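Long-range contacts in chitin oligosaccharide binding protein NagB2 (Paenibacillus sp. FPU-7, PDB 7EHQ), which probably binds chitin oligosaccharides outside the cell, as a bacterial extracellular solute-binding protein that holds N-acetylglucosamine units between its two lobes: residues A[30-35]-A[330-335]; A[40-45]-A[279-284]; A[76-81]-A[396-401]; A[226-231]-A[417-422]; A[390-395]-A[423-428]. All coordinates share one frame; numbering follows the deposited sequence.

In the fold
Interaction 1 is the buried one of the set, a purely apolar seam between a strand of the sheet and the helix on it. Interactions 2 and 3, both partly buried, lie nearer the centre of the chain and close to bound sugar. Interaction 2 is a small methyl contact beside a long ion pair; interaction 3 is a charged and hydrated network. Interactions 3 and 5 share helix 394-407, while 4 and 5 share helix 414-431, so these three form one touching cluster. Interactions 4 and 5 are partly buried, with exposed lysine and glutamate at their margins; 4 joins by an indole face and a backbone N-H bond, 5 by a water and a weak ion pair. Interaction 2 touches none of the others.

Interaction 1 (A[30-35]-A[330-335]); sequences VSLTLR and KAVKAF
Strand-to-helix packing in an alpha/beta lobe, as in other periplasmic-binding-protein folds, brings Leu-32 and Leu-34 of strand 30-36 against Ala-331, Val-332 and Phe-335 of helix 326-339. The short segments approach to 10.1 Å between axes, with their N-to-C directions 52° apart, so the helix runs across the strand at a slant. Leu-32 straddles the methyl of Ala-331: its CD1 lies 3.9 Å and its CD2 3.8 Å from Ala-331 CB. The same CD2 also reaches Val-332 CG2 at 3.7 Å, the two side chains crossing at about a right angle. Val-30 adds a looser edge, its CG2 being 4.4 Å from Ala-331 CB. Strand 64-70, the parallel neighbour of strand 30-36, extends this apolar layer through Ala-64, Phe-66 and Leu-68, and helix 44-60 packs against Leu-34 and Phe-335 as well. In Leu-34, CG anti to the backbone N (chi1 -158°) and CD1 extended beyond it together bring CD1 obliquely to the Phe-335 ring, where it stops 3.8 Å from CE1.

Interaction 2 (A[40-45]-A[279-284]); sequences RDTAKN and TSAILD
Thr-42 presses its methyl onto Ala-281, with Thr-42 CG2 only 3.5 Å from Ala-281 CB, tighter than usual carbon contact. The first torsion (chi1 49°) sets OG1 between the backbone N and the carbonyl carbon, which leaves CG2 anti to the carbonyl carbon, against the Ala-281 methyl. The two CA atoms, of Thr-42 and Ala-281, are 5.2 Å apart, so the backbones themselves come close here. Alongside, Lys-44 and Asp-284 approach from opposite directions, and their ion pair is long: Lys-44 NZ to Asp-284 OD1 measures 3.8 Å. Asn-45 ND2 also stays 4.3 Å from Ser-280 OG, whose hydroxyl is instead bonded to the carbonyl O of Asp-352. The contact sets the 3-10 turn and start of helix 44-60 against the short helix 279-282, near the sugar site, where Arg-40 NH1 is hydrogen-bonded to a bound NAG O6. Asp-284 OD1 is covered here yet has no hydrogen-bond partner in the model, so the distant Lys-44 ammonium probably compensates its charge only in part, and methyl fit carries the close contact.

Interaction 3 (A[76-81]-A[396-401]); sequences NRDVKL and VKVTLE. With NAG (2-acetamido-2-deoxy-beta-D-glucopyranose), chain B.
At the sugar-binding cleft, Lys-397 reaches from helix 394-407 to Asp-78 and Arg-77 of helix 73-86, beside a bound NAG. Its chain bends at chi3 (71°), and NZ makes a salt bridge to Asp-78 OD1 at 2.7 Å, meeting the syn side of the carboxylate 16° out of its plane. That same ammonium lies 3.1 Å above one face of the Arg-77 guanidinium, toward its rim, with NZ 3.2 Å from Arg-77 NE and no bond between the two donors. Such closeness of cations is probably tolerated because carboxylates surround them: Arg-77 NE is paired with Asp-101 and NH2 with Asp-389, besides Asp-78 on the lysine. The extended arginine chain brings Arg-77 NH1 within 2.9 Å of the sugar O3, which meets the guanidinium at its edge. At the second carboxylate oxygen, two waters each donate to Asp-78 OD2 and to one oxygen of Glu-401, bridging two carboxylates whose nearest oxygens, Asp-78 OD2 and Glu-401 OE1, are 4.4 Å apart. With an alanine in place of Asp-78, Lys-397 would probably be left against Arg-77 without this counter-charge, and both waters would lose one acceptor. In the same region, Met-421 of helix 414-431 packs on Val-396 and Leu-400, while Trp-198 and Asn-201 of helix 197-212 touch Glu-401.

Interaction 4 (A[226-231]-A[417-422]); sequences KWTDPA and LVEKMQ
Trp-227 turns one face of its indole to Met-421, whose CB stands 3.8 Å from the centroid of the five-membered ring and 23° off its normal, a CH-pi contact. The methionine then bends at chi2 and chi3, which carries CE to 3.9 Å from Trp-227 CZ2 and leaves SD 5.2 Å from the six-membered ring centroid, an oblique Met-aromatic contact. Gln-422 comes to the edge of the same ring instead, its amide plane 41° from the indole. Gln-422 has CG anti to its backbone N and a bend at chi2, and through OE1 it accepts the backbone N-H of Trp-227 at 2.6 Å, fairly straight at the hydrogen (151°) with the donor slightly tilted from the carbonyl plane. Trp-227 sits in a type I beta turn, Lys-226 to Asp-229, that leads into helix 230-244; Lys-226 N is bonded to Asp-229 OD2 within it, and the turn lies along helix 414-431. A leucine in place of Trp-227 would probably leave Gln-425 OE1 without the indole NE1 donor and take away the ring that Met-421 covers and Phe-220 stacks with. Farther along the turn, Thr-228 CG2 packs beside Val-418 CG2 at 3.7 Å, while Val-418 CG1 abuts Trp-227 O at 3.3 Å.

Interaction 5 (A[390-395]-A[423-428]); sequences ALVQPK and KVQDEA
Van der Waals packing begins with Lys-395 and Val-424, where the lysine's aliphatic stem crosses the valine and Lys-395 CG sits 3.8 Å from Val-424 CG2. With CG1 in the position between backbone N and carbonyl carbon (chi1 64°), CG2 falls anti to N and faces the lysine stem. Ala-428 offers its CB to the side of Gln-393, with CG of the glutamine 4.2 Å away. Val-392 sets a methyl against a polar oxygen, its CG1 3.8 Å from Gln-425 OE1 as the two chains cross at about a right angle. Charge comes next: Lys-395 NZ pairs with Glu-427 OE1 at 3.4 Å, a weak hydrogen bond within a salt bridge between exposed residues, so it probably adds little rigidity. The third kind is water-mediated, one water accepting from both Gln-393 N and Gln-425 NE2, each at 3.0 Å. It thereby takes up the amide N-H at the N-cap residue of helix 394-407. Both side-chain carbonyl oxygens are held outside the contact, Gln-393 OE1 by Asn-104 ND2 and Gln-425 OE1 by the Trp-227 indole NE1. The start of helix 394-407 thus lies against helix 414-431, consecutive in the chain, with helix 100-107 packing on Gln-393 and Pro-394.

Interaction 1 (A[30-35]-A[330-335])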
# COMPACT_ATOMS: atom_id res chain seq x y z
N VAL A 30 30.62 -10.63 -7.93
CA VAL A 30 30.00 -9.44 -7.38
C VAL A 30 29.09 -9.80 -6.21
O VAL A 30 28.47 -10.86 -6.18
CB VAL A 30 29.22 -8.65 -8.44
CG1 VAL A 30 30.16 -8.16 -9.48
CG2 VAL A 30 28.19 -9.57 -9.10
N SER A 31 29.02 -8.87 -5.26
CA SER A 31 28.12 -8.97 -4.13
C SER A 31 27.17 -7.78 -4.19
O SER A 31 27.61 -6.63 -4.24
CB SER A 31 28.89 -8.99 -2.80
OG SER A 31 27.98 -8.99 -1.71
N LEU A 32 25.87 -8.07 -4.20
CA LEU A 32 24.83 -7.04 -4.32
C LEU A 32 23.98 -7.05 -3.07
O LEU A 32 23.58 -8.11 -2.58
CB LEU A 32 23.95 -7.26 -5.55
CG LEU A 32 24.59 -7.02 -6.91
CD1 LEU A 32 25.54 -8.15 -7.27
CD2 LEU A 32 23.55 -6.83 -8.00
N THR A 33 23.70 -5.88 -2.55
CA THR A 33 22.78 -5.76 -1.44
C THR A 33 21.36 -5.66 -1.98
O THR A 33 21.09 -4.88 -2.90
CB THR A 33 23.12 -4.52 -0.61
OG1 THR A 33 24.40 -4.71 -0.03
CG2 THR A 33 22.08 -4.33 0.47
N LEU A 34 20.46 -6.48 -1.43
CA LEU A 34 19.05 -6.50 -1.85
C LEU A 34 18.22 -6.04 -0.65
O LEU A 34 17.99 -6.83 0.27
CB LEU A 34 18.61 -7.89 -2.30
CG LEU A 34 17.39 -8.05 -3.23
CD1 LEU A 34 17.30 -9.53 -3.68
CD2 LEU A 34 16.07 -7.61 -2.60
N ARG A 35 17.75 -4.79 -0.70
CA ARG A 35 16.92 -4.22 0.36
C ARG A 35 15.47 -4.63 0.16
O ARG A 35 14.89 -4.35 -0.90
CB ARG A 35 17.03 -2.70 0.33
CG ARG A 35 16.01 -1.98 1.22
CD ARG A 35 16.38 -2.05 2.72
NE ARG A 35 17.80 -1.80 2.96
CZ ARG A 35 18.39 -0.62 2.82
NH1 ARG A 35 17.67 0.44 2.47
NH2 ARG A 35 19.70 -0.50 3.05
N LYS A 330 24.72 -7.31 -14.91
CA LYS A 330 24.37 -8.67 -15.30
C LYS A 330 23.57 -9.35 -14.21
O LYS A 330 22.57 -10.03 -14.50
CB LYS A 330 25.63 -9.47 -15.61
CG LYS A 330 25.42 -11.00 -15.60
CD LYS A 330 26.65 -11.74 -16.11
CE LYS A 330 26.33 -13.20 -16.42
NZ LYS A 330 25.44 -13.33 -17.59
N ALA A 331 24.01 -9.22 -12.95
CA ALA A 331 23.29 -9.81 -11.83
C ALA A 331 21.90 -9.19 -11.69
O ALA A 331 20.92 -9.89 -11.43
CB ALA A 331 24.08 -9.63 -10.54
N VAL A 332 21.80 -7.87 -11.90
CA VAL A 332 20.51 -7.19 -11.79
C VAL A 332 19.56 -7.66 -12.88
O VAL A 332 18.37 -7.95 -12.62
CB VAL A 332 20.70 -5.66 -11.80
CG1 VAL A 332 19.38 -4.96 -12.14
CG2 VAL A 332 21.22 -5.19 -10.42
N LYS A 333 20.06 -7.77 -14.12
CA LYS A 333 19.23 -8.30 -15.20
C LYS A 333 18.76 -9.73 -14.88
O LYS A 333 17.58 -10.07 -15.10
CB LYS A 333 20.01 -8.24 -16.50
CG LYS A 333 19.27 -8.73 -17.72
CD LYS A 333 20.24 -8.84 -18.91
CE LYS A 333 19.60 -9.54 -20.10
NZ LYS A 333 20.46 -9.39 -21.31
N ALA A 334 19.66 -10.56 -14.34
CA ALA A 334 19.26 -11.93 -14.03
C ALA A 334 18.26 -11.98 -12.88
O ALA A 334 17.34 -12.81 -12.87
CB ALA A 334 20.49 -12.80 -13.72
N PHE A 335 18.39 -11.08 -11.89
CA PHE A 335 17.39 -11.05 -10.84
C PHE A 335 16.03 -10.66 -11.40
O PHE A 335 15.02 -11.29 -11.06
CB PHE A 335 17.81 -10.10 -9.72
CG PHE A 335 16.72 -9.84 -8.75
CD1 PHE A 335 16.43 -10.75 -7.74
CD2 PHE A 335 15.96 -8.68 -8.84
CE1 PHE A 335 15.40 -10.54 -6.85
CE2 PHE A 335 14.91 -8.44 -7.93
CZ PHE A 335 14.65 -9.37 -6.94

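Interaction 2 (A[40-45]-A[279-284])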
# COMPACT_ATOMS: atom_id res chain seq x y z
N ARG A 40 8.23 -9.01 8.60
CA ARG A 40 7.26 -9.47 9.59
C ARG A 40 6.96 -10.95 9.41
O ARG A 40 7.08 -11.51 8.33
CB ARG A 40 5.97 -8.68 9.50
CG ARG A 40 6.08 -7.22 9.88
CD ARG A 40 4.72 -6.56 9.71
NE ARG A 40 4.77 -5.12 9.93
CZ ARG A 40 4.46 -4.21 9.01
NH1 ARG A 40 4.07 -4.60 7.80
NH2 ARG A 40 4.52 -2.93 9.31
N ASP A 41 6.52 -11.58 10.50
CA ASP A 41 6.09 -12.97 10.40
C ASP A 41 4.95 -13.14 9.40
O ASP A 41 4.86 -14.19 8.75
CB ASP A 41 5.74 -13.51 11.78
CG ASP A 41 4.63 -12.74 12.47
OD1 ASP A 41 4.08 -11.77 11.91
OD2 ASP A 41 4.34 -13.08 13.65
N THR A 42 4.12 -12.12 9.21
CA THR A 42 3.09 -12.22 8.19
C THR A 42 3.64 -12.07 6.77
O THR A 42 2.85 -12.06 5.81
CB THR A 42 2.02 -11.17 8.41
OG1 THR A 42 2.63 -9.90 8.61
CG2 THR A 42 1.19 -11.54 9.63
N ALA A 43 4.95 -11.91 6.62
CA ALA A 43 5.59 -11.79 5.32
C ALA A 43 6.46 -13.00 4.99
O ALA A 43 7.14 -12.98 3.97
CB ALA A 43 6.43 -10.51 5.25
N LYS A 44 6.43 -14.06 5.81
CA LYS A 44 7.29 -15.22 5.60
C LYS A 44 7.14 -15.79 4.19
O LYS A 44 8.13 -16.21 3.59
CB LYS A 44 6.97 -16.31 6.63
CG LYS A 44 5.47 -16.57 6.79
CD LYS A 44 5.17 -17.70 7.77
CE LYS A 44 3.78 -17.52 8.40
NZ LYS A 44 3.68 -18.12 9.76
N ASN A 45 5.90 -15.87 3.68
CA ASN A 45 5.64 -16.30 2.31
C ASN A 45 6.44 -15.47 1.31
O ASN A 45 7.19 -16.01 0.49
CB ASN A 45 4.14 -16.17 2.00
CG ASN A 45 3.28 -17.20 2.73
OD1 ASN A 45 3.65 -18.36 2.87
ND2 ASN A 45 2.11 -16.75 3.21
N THR A 279 -4.17 -9.61 3.08
CA THR A 279 -5.01 -10.80 3.00
C THR A 279 -4.29 -12.01 3.59
O THR A 279 -4.92 -12.87 4.21
CB THR A 279 -5.41 -11.08 1.55
OG1 THR A 279 -6.03 -9.89 1.00
CG2 THR A 279 -6.37 -12.23 1.48
N SER A 280 -2.96 -12.09 3.39
CA SER A 280 -2.18 -13.21 3.92
C SER A 280 -2.27 -13.29 5.44
O SER A 280 -2.56 -14.36 5.99
CB SER A 280 -0.70 -13.08 3.51
OG SER A 280 -0.51 -13.51 2.18
N ALA A 281 -1.96 -12.19 6.13
CA ALA A 281 -2.11 -12.15 7.59
C ALA A 281 -3.50 -12.60 8.02
O ALA A 281 -3.64 -13.39 8.97
CB ALA A 281 -1.85 -10.73 8.10
N ILE A 282 -4.53 -12.15 7.31
CA ILE A 282 -5.90 -12.41 7.69
C ILE A 282 -6.29 -13.85 7.45
O ILE A 282 -7.19 -14.37 8.11
CB ILE A 282 -6.84 -11.43 6.94
CG1 ILE A 282 -6.58 -10.02 7.44
CG2 ILE A 282 -8.32 -11.84 7.03
CD1 ILE A 282 -7.10 -8.92 6.50
N LEU A 283 -5.62 -14.53 6.52
CA LEU A 283 -5.92 -15.93 6.24
C LEU A 283 -4.88 -16.86 6.86
O LEU A 283 -4.78 -18.02 6.46
CB LEU A 283 -5.98 -16.19 4.74
CG LEU A 283 -7.07 -15.43 4.00
CD1 LEU A 283 -7.15 -15.76 2.53
CD2 LEU A 283 -8.41 -15.69 4.66
N ASP A 284 -4.09 -16.38 7.79
CA ASP A 284 -2.96 -17.15 8.27
C ASP A 284 -3.45 -18.18 9.29
O ASP A 284 -4.03 -17.81 10.32
CB ASP A 284 -1.90 -16.22 8.86
CG ASP A 284 -0.57 -16.89 9.07
OD1 ASP A 284 0.30 -16.31 9.76
OD2 ASP A 284 -0.37 -17.97 8.48

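Interaction 3 (A[76-81]-A[396-401])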
# COMPACT_ATOMS: atom_id res chain seq x y z
N ASN A 76 12.53 1.74 6.05
CA ASN A 76 13.20 1.76 4.75
C ASN A 76 12.76 2.95 3.91
O ASN A 76 13.60 3.69 3.37
CB ASN A 76 12.94 0.46 3.97
CG ASN A 76 13.62 0.46 2.63
OD1 ASN A 76 14.83 0.66 2.54
ND2 ASN A 76 12.84 0.32 1.54
N ARG A 77 11.45 3.17 3.79
CA ARG A 77 10.97 4.17 2.83
C ARG A 77 11.25 5.58 3.31
O ARG A 77 11.60 6.46 2.50
CB ARG A 77 9.47 3.99 2.59
CG ARG A 77 8.90 4.88 1.49
CD ARG A 77 7.37 4.84 1.43
NE ARG A 77 6.85 5.63 0.30
CZ ARG A 77 5.56 5.72 -0.04
NH1 ARG A 77 4.62 5.03 0.62
NH2 ARG A 77 5.22 6.41 -1.11
N ASP A 78 11.08 5.83 4.61
CA ASP A 78 11.11 7.21 5.10
C ASP A 78 12.43 7.60 5.77
O ASP A 78 12.64 8.80 5.99
CB ASP A 78 9.95 7.47 6.09
CG ASP A 78 8.59 7.11 5.52
OD1 ASP A 78 8.39 7.21 4.28
OD2 ASP A 78 7.67 6.78 6.30
N VAL A 79 13.32 6.64 6.06
CA VAL A 79 14.58 7.00 6.71
C VAL A 79 15.78 6.40 5.98
O VAL A 79 16.62 7.14 5.47
CB VAL A 79 14.58 6.58 8.19
CG1 VAL A 79 15.92 6.93 8.80
CG2 VAL A 79 13.42 7.23 8.95
N LYS A 80 15.89 5.06 5.94
CA LYS A 80 17.12 4.39 5.46
C LYS A 80 17.36 4.61 3.98
O LYS A 80 18.39 5.15 3.58
CB LYS A 80 17.09 2.90 5.76
CG LYS A 80 18.50 2.27 5.75
CD LYS A 80 18.48 0.82 6.21
CE LYS A 80 19.89 0.25 6.34
NZ LYS A 80 19.88 -1.20 6.83
N LEU A 81 16.44 4.15 3.13
CA LEU A 81 16.62 4.40 1.70
C LEU A 81 16.66 5.90 1.38
O LEU A 81 17.41 6.35 0.50
CB LEU A 81 15.51 3.70 0.90
CG LEU A 81 15.71 3.79 -0.61
CD1 LEU A 81 17.01 3.10 -0.99
CD2 LEU A 81 14.52 3.18 -1.36
N VAL A 396 5.23 16.11 2.82
CA VAL A 396 3.78 16.24 2.93
C VAL A 396 3.19 14.97 3.52
O VAL A 396 2.34 15.02 4.43
CB VAL A 396 3.17 16.57 1.56
CG1 VAL A 396 1.67 16.71 1.66
CG2 VAL A 396 3.76 17.87 1.05
N LYS A 397 3.61 13.82 3.01
CA LYS A 397 3.12 12.55 3.54
C LYS A 397 3.35 12.44 5.04
O LYS A 397 2.44 12.12 5.80
CB LYS A 397 3.80 11.40 2.82
CG LYS A 397 3.26 10.04 3.25
CD LYS A 397 4.09 8.88 2.67
CE LYS A 397 5.47 8.77 3.33
NZ LYS A 397 6.21 7.60 2.77
N VAL A 398 4.58 12.69 5.48
CA VAL A 398 4.85 12.41 6.88
C VAL A 398 4.16 13.46 7.75
O VAL A 398 3.81 13.16 8.89
CB VAL A 398 6.36 12.29 7.15
CG1 VAL A 398 6.98 11.10 6.34
CG2 VAL A 398 7.08 13.54 6.81
N THR A 399 3.89 14.65 7.21
CA THR A 399 3.12 15.64 7.97
C THR A 399 1.70 15.16 8.18
O THR A 399 1.14 15.31 9.26
CB THR A 399 3.14 17.00 7.27
OG1 THR A 399 4.50 17.45 7.16
CG2 THR A 399 2.29 18.03 8.02
N LEU A 400 1.08 14.57 7.15
CA LEU A 400 -0.26 14.03 7.31
C LEU A 400 -0.29 12.91 8.34
O LEU A 400 -1.26 12.79 9.09
CB LEU A 400 -0.82 13.52 5.96
CG LEU A 400 -2.28 13.10 6.04
CD1 LEU A 400 -3.17 14.30 6.37
CD2 LEU A 400 -2.75 12.50 4.71
N GLU A 401 0.73 12.03 8.32
CA GLU A 401 0.79 10.92 9.24
C GLU A 401 0.74 11.44 10.67
O GLU A 401 -0.08 10.99 11.50
CB GLU A 401 2.09 10.15 9.02
CG GLU A 401 2.07 9.39 7.67
CD GLU A 401 3.38 8.72 7.37
OE1 GLU A 401 4.34 8.85 8.19
OE2 GLU A 401 3.48 8.08 6.30
C1 NAG B . 2.06 0.58 1.67
C2 NAG B . 2.65 1.91 2.10
C3 NAG B . 1.63 3.03 1.92
C4 NAG B . 1.16 3.05 0.46
C5 NAG B . 0.59 1.68 0.10
C6 NAG B . 0.14 1.58 -1.34
C7 NAG B . 4.35 2.02 3.84
C8 NAG B . 4.66 1.91 5.32
N2 NAG B . 3.08 1.82 3.50
O3 NAG B . 2.25 4.29 2.21
O4 NAG B . 0.12 4.00 0.34
O5 NAG B . 1.60 0.69 0.29
O6 NAG B . 1.21 1.79 -2.24
O7 NAG B . 5.23 2.23 3.01
O HOH W 1 5.02 5.81 6.36
O HOH W 2 6.90 8.07 8.42

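Interaction 4 (A[226-231]-A[417-422])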
# COMPACT_ATOMS: atom_id res chain seq x y z
N LYS A 226 -6.52 22.44 -2.99
CA LYS A 226 -5.90 22.68 -1.69
C LYS A 226 -6.45 21.73 -0.65
O LYS A 226 -7.63 21.35 -0.66
CB LYS A 226 -6.15 24.14 -1.22
CG LYS A 226 -5.42 25.18 -2.06
CD LYS A 226 -5.74 26.60 -1.59
CE LYS A 226 -4.80 27.60 -2.23
NZ LYS A 226 -4.34 27.10 -3.55
N TRP A 227 -5.56 21.36 0.28
CA TRP A 227 -5.99 20.53 1.40
C TRP A 227 -7.11 21.20 2.19
O TRP A 227 -7.94 20.52 2.82
CB TRP A 227 -4.81 20.27 2.33
CG TRP A 227 -3.81 19.31 1.79
CD1 TRP A 227 -2.68 19.61 1.10
CD2 TRP A 227 -3.83 17.88 1.93
NE1 TRP A 227 -1.98 18.45 0.79
CE2 TRP A 227 -2.69 17.37 1.27
CE3 TRP A 227 -4.73 16.99 2.52
CZ2 TRP A 227 -2.38 16.02 1.23
CZ3 TRP A 227 -4.44 15.61 2.46
CH2 TRP A 227 -3.26 15.15 1.83
N THR A 228 -7.17 22.53 2.16
CA THR A 228 -8.20 23.30 2.86
C THR A 228 -9.52 23.41 2.09
O THR A 228 -10.46 23.98 2.62
CB THR A 228 -7.68 24.71 3.16
OG1 THR A 228 -7.11 25.27 1.98
CG2 THR A 228 -6.64 24.72 4.27
N ASP A 229 -9.64 22.86 0.88
CA ASP A 229 -10.91 22.90 0.18
C ASP A 229 -11.99 22.22 1.01
O ASP A 229 -11.72 21.19 1.66
CB ASP A 229 -10.79 22.21 -1.19
CG ASP A 229 -9.88 22.96 -2.15
OD1 ASP A 229 -9.63 24.16 -1.94
OD2 ASP A 229 -9.37 22.34 -3.13
N PRO A 230 -13.19 22.80 1.09
CA PRO A 230 -14.21 22.27 2.02
C PRO A 230 -14.50 20.79 1.85
O PRO A 230 -14.73 20.11 2.86
CB PRO A 230 -15.44 23.13 1.70
CG PRO A 230 -14.82 24.42 1.37
CD PRO A 230 -13.70 24.02 0.45
N ALA A 231 -14.53 20.29 0.61
CA ALA A 231 -14.78 18.86 0.41
C ALA A 231 -13.64 17.99 0.96
O ALA A 231 -13.88 16.87 1.38
CB ALA A 231 -15.02 18.56 -1.08
N LEU A 417 -5.80 20.80 10.97
CA LEU A 417 -5.05 19.81 10.18
C LEU A 417 -4.93 20.27 8.72
O LEU A 417 -3.83 20.26 8.16
CB LEU A 417 -5.74 18.44 10.24
CG LEU A 417 -5.10 17.29 9.44
CD1 LEU A 417 -5.40 15.96 10.00
CD2 LEU A 417 -5.60 17.32 7.96
N VAL A 418 -6.04 20.66 8.10
CA VAL A 418 -5.96 21.03 6.69
C VAL A 418 -5.13 22.28 6.51
O VAL A 418 -4.40 22.40 5.52
CB VAL A 418 -7.35 21.15 6.03
CG1 VAL A 418 -8.06 19.79 6.01
CG2 VAL A 418 -8.22 22.30 6.65
N GLU A 419 -5.17 23.23 7.46
CA GLU A 419 -4.30 24.39 7.34
C GLU A 419 -2.85 23.99 7.42
O GLU A 419 -2.01 24.51 6.68
CB GLU A 419 -4.63 25.41 8.46
CG GLU A 419 -5.98 26.13 8.29
CD GLU A 419 -6.07 27.09 7.09
OE1 GLU A 419 -7.20 27.50 6.76
OE2 GLU A 419 -5.03 27.41 6.46
N LYS A 420 -2.51 23.10 8.36
CA LYS A 420 -1.14 22.59 8.48
C LYS A 420 -0.72 21.89 7.20
O LYS A 420 0.40 22.12 6.71
CB LYS A 420 -1.06 21.62 9.66
CG LYS A 420 0.33 21.13 10.04
CD LYS A 420 0.16 20.09 11.15
CE LYS A 420 1.45 19.44 11.61
NZ LYS A 420 1.11 18.31 12.55
N MET A 421 -1.61 21.09 6.64
CA MET A 421 -1.28 20.36 5.40
C MET A 421 -1.05 21.32 4.24
O MET A 421 -0.11 21.14 3.46
CB MET A 421 -2.40 19.37 5.06
CG MET A 421 -2.43 18.09 5.91
SD MET A 421 -0.79 17.33 6.19
CE MET A 421 -0.42 16.71 4.54
N GLN A 422 -1.88 22.35 4.10
CA GLN A 422 -1.67 23.24 2.95
C GLN A 422 -0.38 24.04 3.11
O GLN A 422 0.23 24.42 2.12
CB GLN A 422 -2.88 24.12 2.73
CG GLN A 422 -2.84 24.86 1.40
CD GLN A 422 -2.73 23.88 0.24
OE1 GLN A 422 -3.41 22.85 0.21
NE2 GLN A 422 -1.85 24.18 -0.71

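Interaction 5 (A[390-395]-A[423-428])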
# COMPACT_ATOMS: atom_id res chain seq x y z
N ALA A 390 1.61 8.52 -3.61
CA ALA A 390 2.22 8.56 -4.94
C ALA A 390 2.27 9.99 -5.50
O ALA A 390 3.14 10.28 -6.32
CB ALA A 390 1.45 7.65 -5.90
N LEU A 391 1.40 10.89 -4.99
CA LEU A 391 1.12 12.17 -5.63
C LEU A 391 1.68 13.39 -4.89
O LEU A 391 1.61 14.50 -5.43
CB LEU A 391 -0.40 12.35 -5.76
CG LEU A 391 -1.20 11.26 -6.44
CD1 LEU A 391 -2.66 11.60 -6.51
CD2 LEU A 391 -0.65 11.08 -7.86
N VAL A 392 2.20 13.22 -3.67
CA VAL A 392 2.70 14.32 -2.87
C VAL A 392 4.08 13.97 -2.35
O VAL A 392 4.46 12.80 -2.21
CB VAL A 392 1.74 14.68 -1.69
CG1 VAL A 392 0.34 14.96 -2.20
CG2 VAL A 392 1.70 13.58 -0.66
N GLN A 393 4.86 15.02 -2.08
CA GLN A 393 6.22 14.86 -1.66
C GLN A 393 6.29 14.16 -0.30
O GLN A 393 5.34 14.19 0.48
CB GLN A 393 6.92 16.21 -1.61
CG GLN A 393 7.20 16.81 -3.00
CD GLN A 393 8.20 15.96 -3.80
OE1 GLN A 393 9.33 15.71 -3.36
NE2 GLN A 393 7.78 15.51 -4.98
N PRO A 394 7.43 13.54 0.01
CA PRO A 394 7.56 12.84 1.31
C PRO A 394 7.30 13.69 2.53
O PRO A 394 6.65 13.20 3.46
CB PRO A 394 9.00 12.30 1.27
CG PRO A 394 9.30 12.19 -0.19
CD PRO A 394 8.63 13.38 -0.82
N LYS A 395 7.77 14.94 2.58
CA LYS A 395 7.47 15.77 3.75
C LYS A 395 5.97 15.98 3.92
O LYS A 395 5.47 16.07 5.05
CB LYS A 395 8.18 17.11 3.64
CG LYS A 395 8.14 17.91 4.96
CD LYS A 395 9.23 18.97 5.05
CE LYS A 395 9.38 19.47 6.48
NZ LYS A 395 8.31 20.47 6.81
N LYS A 423 0.05 24.31 4.36
CA LYS A 423 1.32 25.02 4.54
C LYS A 423 2.50 24.18 4.08
O LYS A 423 3.40 24.69 3.40
CB LYS A 423 1.50 25.45 6.00
CG LYS A 423 0.34 26.25 6.55
CD LYS A 423 -0.20 27.29 5.57
CE LYS A 423 -1.54 27.83 6.02
NZ LYS A 423 -2.67 26.99 5.51
N VAL A 424 2.52 22.90 4.44
CA VAL A 424 3.64 22.08 4.00
C VAL A 424 3.49 21.79 2.50
O VAL A 424 4.50 21.61 1.80
CB VAL A 424 3.77 20.78 4.82
CG1 VAL A 424 2.56 19.88 4.65
CG2 VAL A 424 5.05 20.05 4.43
N GLN A 425 2.27 21.78 1.99
CA GLN A 425 2.08 21.59 0.56
C GLN A 425 2.63 22.77 -0.23
O GLN A 425 3.33 22.59 -1.24
CB GLN A 425 0.59 21.37 0.25
CG GLN A 425 0.31 20.95 -1.22
CD GLN A 425 0.82 19.55 -1.54
OE1 GLN A 425 0.26 18.55 -1.09
NE2 GLN A 425 1.89 19.48 -2.32
N ASP A 426 2.36 24.00 0.23
CA ASP A 426 2.91 25.19 -0.43
C ASP A 426 4.42 25.19 -0.37
O ASP A 426 5.09 25.52 -1.35
CB ASP A 426 2.36 26.46 0.24
CG ASP A 426 0.91 26.70 -0.07
OD1 ASP A 426 0.41 26.18 -1.09
OD2 ASP A 426 0.25 27.42 0.71
N GLU A 427 4.98 24.79 0.77
CA GLU A 427 6.43 24.76 0.93
C GLU A 427 7.05 23.73 -0.01
O GLU A 427 8.13 23.96 -0.58
CB GLU A 427 6.77 24.47 2.39
CG GLU A 427 8.22 24.13 2.67
CD GLU A 427 8.41 23.46 4.03
OE1 GLU A 427 9.01 22.37 4.07
OE2 GLU A 427 7.97 24.03 5.04
N ALA A 428 6.39 22.59 -0.18
CA ALA A 428 6.90 21.59 -1.11
C ALA A 428 6.78 22.05 -2.56
O ALA A 428 7.71 21.87 -3.34
CB ALA A 428 6.16 20.26 -0.91
O HOH W 3 3.89 17.49 -3.45